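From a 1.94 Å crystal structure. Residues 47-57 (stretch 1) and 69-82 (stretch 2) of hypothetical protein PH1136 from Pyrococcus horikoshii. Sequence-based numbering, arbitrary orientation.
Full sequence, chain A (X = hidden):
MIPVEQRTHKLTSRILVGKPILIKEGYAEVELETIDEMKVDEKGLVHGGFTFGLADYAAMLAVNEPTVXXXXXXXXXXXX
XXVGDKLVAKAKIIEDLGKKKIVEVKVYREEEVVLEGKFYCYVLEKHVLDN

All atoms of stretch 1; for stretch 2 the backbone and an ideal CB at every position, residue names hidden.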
# COMPACT_ATOMS: atom_id res chain seq x y z
N HIS A 47 -10.56 2.51 -10.93
CA HIS A 47 -9.99 3.81 -10.63
C HIS A 47 -8.63 3.67 -9.95
O HIS A 47 -8.48 2.87 -9.02
CB HIS A 47 -10.96 4.59 -9.74
CG HIS A 47 -10.59 6.03 -9.56
ND1 HIS A 47 -10.26 6.85 -10.62
CD2 HIS A 47 -10.50 6.80 -8.45
CE1 HIS A 47 -9.99 8.06 -10.17
NE2 HIS A 47 -10.13 8.06 -8.85
N GLY A 48 -7.66 4.45 -10.41
CA GLY A 48 -6.31 4.41 -9.85
C GLY A 48 -6.25 4.76 -8.37
O GLY A 48 -5.26 4.45 -7.69
N GLY A 49 -7.30 5.40 -7.86
CA GLY A 49 -7.30 5.74 -6.45
C GLY A 49 -7.27 4.49 -5.59
O GLY A 49 -6.71 4.48 -4.49
N PHE A 50 -7.90 3.41 -6.06
CA PHE A 50 -7.90 2.19 -5.27
C PHE A 50 -6.53 1.50 -5.28
O PHE A 50 -6.06 1.01 -4.25
CB PHE A 50 -9.01 1.26 -5.76
CG PHE A 50 -10.39 1.84 -5.54
CD1 PHE A 50 -10.94 1.88 -4.25
CD2 PHE A 50 -11.09 2.43 -6.58
CE1 PHE A 50 -12.15 2.49 -4.02
CE2 PHE A 50 -12.31 3.05 -6.36
CZ PHE A 50 -12.85 3.09 -5.08
N THR A 51 -5.90 1.50 -6.45
CA THR A 51 -4.58 0.92 -6.61
C THR A 51 -3.59 1.68 -5.74
O THR A 51 -2.71 1.09 -5.08
CB THR A 51 -4.15 1.01 -8.06
OG1 THR A 51 -5.16 0.43 -8.88
CG2 THR A 51 -2.83 0.26 -8.27
N PHE A 52 -3.73 3.01 -5.74
CA PHE A 52 -2.86 3.85 -4.90
C PHE A 52 -3.13 3.57 -3.42
O PHE A 52 -2.19 3.48 -2.63
CB PHE A 52 -3.13 5.34 -5.17
CG PHE A 52 -2.35 6.28 -4.26
CD1 PHE A 52 -1.14 6.82 -4.66
CD2 PHE A 52 -2.84 6.61 -3.00
CE1 PHE A 52 -0.41 7.69 -3.81
CE2 PHE A 52 -2.13 7.47 -2.13
CZ PHE A 52 -0.91 8.01 -2.54
N GLY A 53 -4.41 3.43 -3.06
CA GLY A 53 -4.75 3.17 -1.67
C GLY A 53 -4.09 1.89 -1.22
O GLY A 53 -3.55 1.80 -0.12
N LEU A 54 -4.16 0.86 -2.06
CA LEU A 54 -3.52 -0.41 -1.71
C LEU A 54 -2.01 -0.20 -1.51
O LEU A 54 -1.43 -0.67 -0.52
CB LEU A 54 -3.76 -1.47 -2.79
CG LEU A 54 -2.82 -2.69 -2.82
CD1 LEU A 54 -2.99 -3.52 -1.55
CD2 LEU A 54 -3.12 -3.54 -4.04
N ALA A 55 -1.36 0.48 -2.45
CA ALA A 55 0.08 0.70 -2.30
C ALA A 55 0.42 1.52 -1.03
O ALA A 55 1.40 1.22 -0.33
CB ALA A 55 0.64 1.41 -3.54
N ASP A 56 -0.39 2.54 -0.76
CA ASP A 56 -0.23 3.42 0.41
C ASP A 56 -0.27 2.57 1.70
O ASP A 56 0.59 2.69 2.58
CB ASP A 56 -1.39 4.45 0.39
CG ASP A 56 -1.41 5.40 1.60
OD1 ASP A 56 -0.66 5.19 2.58
OD2 ASP A 56 -2.21 6.37 1.55
N TYR A 57 -1.27 1.70 1.79
CA TYR A 57 -1.43 0.83 2.95
C TYR A 57 -0.23 -0.11 3.11
O TYR A 57 0.24 -0.32 4.23
CB TYR A 57 -2.76 0.05 2.82
CG TYR A 57 -3.14 -0.94 3.95
CD1 TYR A 57 -2.86 -0.65 5.30
CD2 TYR A 57 -3.88 -2.09 3.66
CE1 TYR A 57 -3.33 -1.48 6.32
CE2 TYR A 57 -4.36 -2.92 4.67
CZ TYR A 57 -4.09 -2.61 6.00
OH TYR A 57 -4.63 -3.37 7.01
N UNK A 69 2.44 7.89 9.18
CA UNK A 69 1.51 8.58 8.29
C UNK A 69 2.18 8.82 6.93
O UNK A 69 3.40 8.83 6.83
CB UNK A 69 1.05 9.90 8.91
N UNK A 70 1.39 9.00 5.88
CA UNK A 70 2.02 9.25 4.58
C UNK A 70 2.11 10.76 4.35
O UNK A 70 1.10 11.47 4.42
CB UNK A 70 1.24 8.58 3.45
N UNK A 71 3.31 11.25 4.08
CA UNK A 71 3.48 12.68 3.86
C UNK A 71 3.48 13.08 2.40
O UNK A 71 2.88 14.10 2.01
CB UNK A 71 4.79 13.15 4.51
N UNK A 72 4.15 12.27 1.59
CA UNK A 72 4.28 12.55 0.17
C UNK A 72 4.44 11.26 -0.59
O UNK A 72 4.92 10.25 -0.04
CB UNK A 72 5.46 13.48 -0.10
N UNK A 73 4.05 11.28 -1.86
CA UNK A 73 4.17 10.10 -2.69
C UNK A 73 4.33 10.50 -4.15
O UNK A 73 3.80 11.52 -4.58
CB UNK A 73 2.95 9.19 -2.51
N UNK A 74 5.09 9.72 -4.89
CA UNK A 74 5.26 9.94 -6.31
C UNK A 74 4.93 8.57 -6.88
O UNK A 74 5.51 7.57 -6.46
CB UNK A 74 6.65 10.44 -6.69
N UNK A 75 3.99 8.50 -7.80
CA UNK A 75 3.62 7.20 -8.35
C UNK A 75 3.44 7.27 -9.86
O UNK A 75 3.14 8.33 -10.42
CB UNK A 75 2.34 6.69 -7.69
N UNK A 76 3.66 6.13 -10.51
CA UNK A 76 3.49 6.00 -11.95
C UNK A 76 2.57 4.81 -12.12
O UNK A 76 2.80 3.74 -11.54
CB UNK A 76 4.82 5.82 -12.69
N UNK A 77 1.51 5.00 -12.90
CA UNK A 77 0.59 3.91 -13.15
C UNK A 77 1.12 3.34 -14.46
O UNK A 77 1.14 4.02 -15.47
CB UNK A 77 -0.87 4.35 -13.22
N UNK A 78 1.56 2.10 -14.42
CA UNK A 78 2.19 1.49 -15.58
C UNK A 78 1.28 0.66 -16.48
O UNK A 78 1.53 0.55 -17.69
CB UNK A 78 3.34 0.60 -15.10
N UNK A 79 0.24 0.08 -15.90
CA UNK A 79 -0.73 -0.74 -16.66
C UNK A 79 -2.12 -0.54 -16.08
O UNK A 79 -2.27 -0.43 -14.86
CB UNK A 79 -0.35 -2.22 -16.63
N UNK A 80 -3.16 -0.49 -16.94
CA UNK A 80 -4.53 -0.30 -16.46
C UNK A 80 -5.01 -1.51 -15.68
O UNK A 80 -4.61 -2.64 -15.96
CB UNK A 80 -5.48 -0.03 -17.63
N UNK A 81 -5.84 -1.29 -14.67
CA UNK A 81 -6.35 -2.38 -13.85
C UNK A 81 -7.83 -2.55 -14.18
O UNK A 81 -8.57 -1.57 -14.29
CB UNK A 81 -6.14 -2.11 -12.36
N UNK A 82 -8.25 -3.79 -14.34
CA UNK A 82 -9.64 -4.09 -14.70
C UNK A 82 -10.35 -4.80 -13.55
O UNK A 82 -9.74 -5.60 -12.85
CB UNK A 82 -9.70 -4.95 -15.97

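The strand of stretch 2 runs past helix 48-57 at 130° between N-to-C directions, with axes 10.5 Å apart at closest approach, a usual distance for side chains to meet between a helix and a strand. Position 69 directs its CB away from the helix; stretch 1 sets no demand there, and many residues would serve. It is Val69.

At position 70 the CB points toward the helix, 4.0 Å from OD1 of Asp56, with the Phe52 ring tip also within reach. The carboxylate would welcome a donor or a positive charge, while the ring favours an aliphatic chain. The deposited residue is Leu70, whose CD2 lies 4.0 Å from Phe52 CZ and 3.5 Å from Asp56 CG; no hydrogen bond joins the two stretches here.

Position 71, with phi/psi of -97/-41, interrupts the extended run but does not require glycine; its ideal CB meets nothing of stretch 1, and many residues would fit. It is Gly71. Position 72 points away, suits a long polar chain, and holds Lys72.

Position 73 faces the helix, its ideal CB already 3.9 Å from Phe52 CE1. A small residue fits without further adjustment, whereas a larger one would have to steer past the ring. Ala73 makes this apolar contact with its CB alone, at the ring edge and near its plane. Position 74 turns away, suits a polar residue, and is Glu74, whose OE1 is hydrogen-bonded elsewhere in the structure.

Position 75 returns toward the helix, with its ideal CB 4.6 Å from Phe52 CD1. The extended backbone and the apolar ring suit a beta-branched or other aliphatic residue. Val75, in rotamer m, brings CG1 to 4.0 Å from Phe52 CD1, completing with Leu70 and Ala73 the apolar contacts of Phe52. Position 76, out of reach and free for a long polar chain, is Arg76.

Position 77 points toward the helix start, but its ideal CB has nothing of stretch 1 within 5.5 Å. A long or aromatic side chain could span the space to Gly48. Phe77 does so: its CE2 approaches Gly48 O at 3.5 Å, placing that oxygen at the ring edge. A CB on residue 48 would sit 2.7 Å from Phe77 CE2, a clash that glycine avoids.

Positions 78, 79 and 80 lie beyond reach and tolerate many residues, and phi of -68° at 80 also allows proline; they are Thr78, Lys79 and Pro80. Position 81 points back, its ideal CB 4.4 Å from Thr51 OG1, suiting a modest aliphatic or polar residue. Val81 places CG2 4.0 Å from Thr51 OG1. Position 82, out of reach, would take almost any residue, a long polar one included; it is Lys82.

Stretch 2 (69-82) VLGKAEVRFTKPVK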
# COMPACT_ATOMS: atom_id res chain seq x y z
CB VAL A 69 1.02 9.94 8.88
CG1 VAL A 69 2.16 10.94 8.95
CG2 VAL A 69 -0.09 10.49 8.04
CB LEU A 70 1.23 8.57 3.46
CG LEU A 70 1.79 8.78 2.05
CD1 LEU A 70 3.23 8.25 1.97
CD2 LEU A 70 0.85 8.05 1.03
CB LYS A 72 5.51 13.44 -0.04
CG LYS A 72 5.78 13.82 -1.46
CD LYS A 72 7.08 14.63 -1.55
CE LYS A 72 8.29 13.75 -1.31
NZ LYS A 72 9.52 14.30 -1.95
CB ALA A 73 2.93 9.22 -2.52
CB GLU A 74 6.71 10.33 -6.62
CG GLU A 74 7.11 11.64 -5.92
CD GLU A 74 8.61 11.84 -5.88
OE1 GLU A 74 9.35 10.84 -5.72
OE2 GLU A 74 9.05 13.01 -5.99
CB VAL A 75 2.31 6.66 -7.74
CG1 VAL A 75 2.49 6.43 -6.22
CG2 VAL A 75 1.15 7.64 -8.02
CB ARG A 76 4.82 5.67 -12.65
CG ARG A 76 5.82 6.80 -12.67
CD ARG A 76 7.18 6.32 -13.17
NE ARG A 76 8.19 7.36 -12.95
CZ ARG A 76 8.36 8.41 -13.75
NH1 ARG A 76 7.59 8.54 -14.83
NH2 ARG A 76 9.28 9.32 -13.47
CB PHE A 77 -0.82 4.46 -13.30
CG PHE A 77 -1.36 5.08 -12.04
CD1 PHE A 77 -0.91 6.34 -11.62
CD2 PHE A 77 -2.28 4.41 -11.26
CE1 PHE A 77 -1.39 6.91 -10.43
CE2 PHE A 77 -2.77 4.97 -10.06
CZ PHE A 77 -2.32 6.22 -9.66
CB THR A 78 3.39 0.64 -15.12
OG1 THR A 78 2.93 -0.35 -14.20
CG2 THR A 78 4.40 1.53 -14.39
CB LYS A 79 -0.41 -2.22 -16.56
CG LYS A 79 0.83 -2.67 -17.30
CD LYS A 79 0.97 -4.18 -17.15
CE LYS A 79 1.81 -4.78 -18.26
NZ LYS A 79 3.18 -4.21 -18.26
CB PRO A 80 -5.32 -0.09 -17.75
CG PRO A 80 -4.59 -1.02 -18.73
CD PRO A 80 -3.14 -0.69 -18.40
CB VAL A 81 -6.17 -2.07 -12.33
CG1 VAL A 81 -6.90 -3.11 -11.48
CG2 VAL A 81 -4.69 -2.08 -11.98
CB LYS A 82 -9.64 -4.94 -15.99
CG LYS A 82 -10.61 -6.10 -15.99
CD LYS A 82 -10.44 -6.98 -17.24
CE LYS A 82 -10.97 -6.30 -18.48
NZ LYS A 82 -12.44 -6.02 -18.37
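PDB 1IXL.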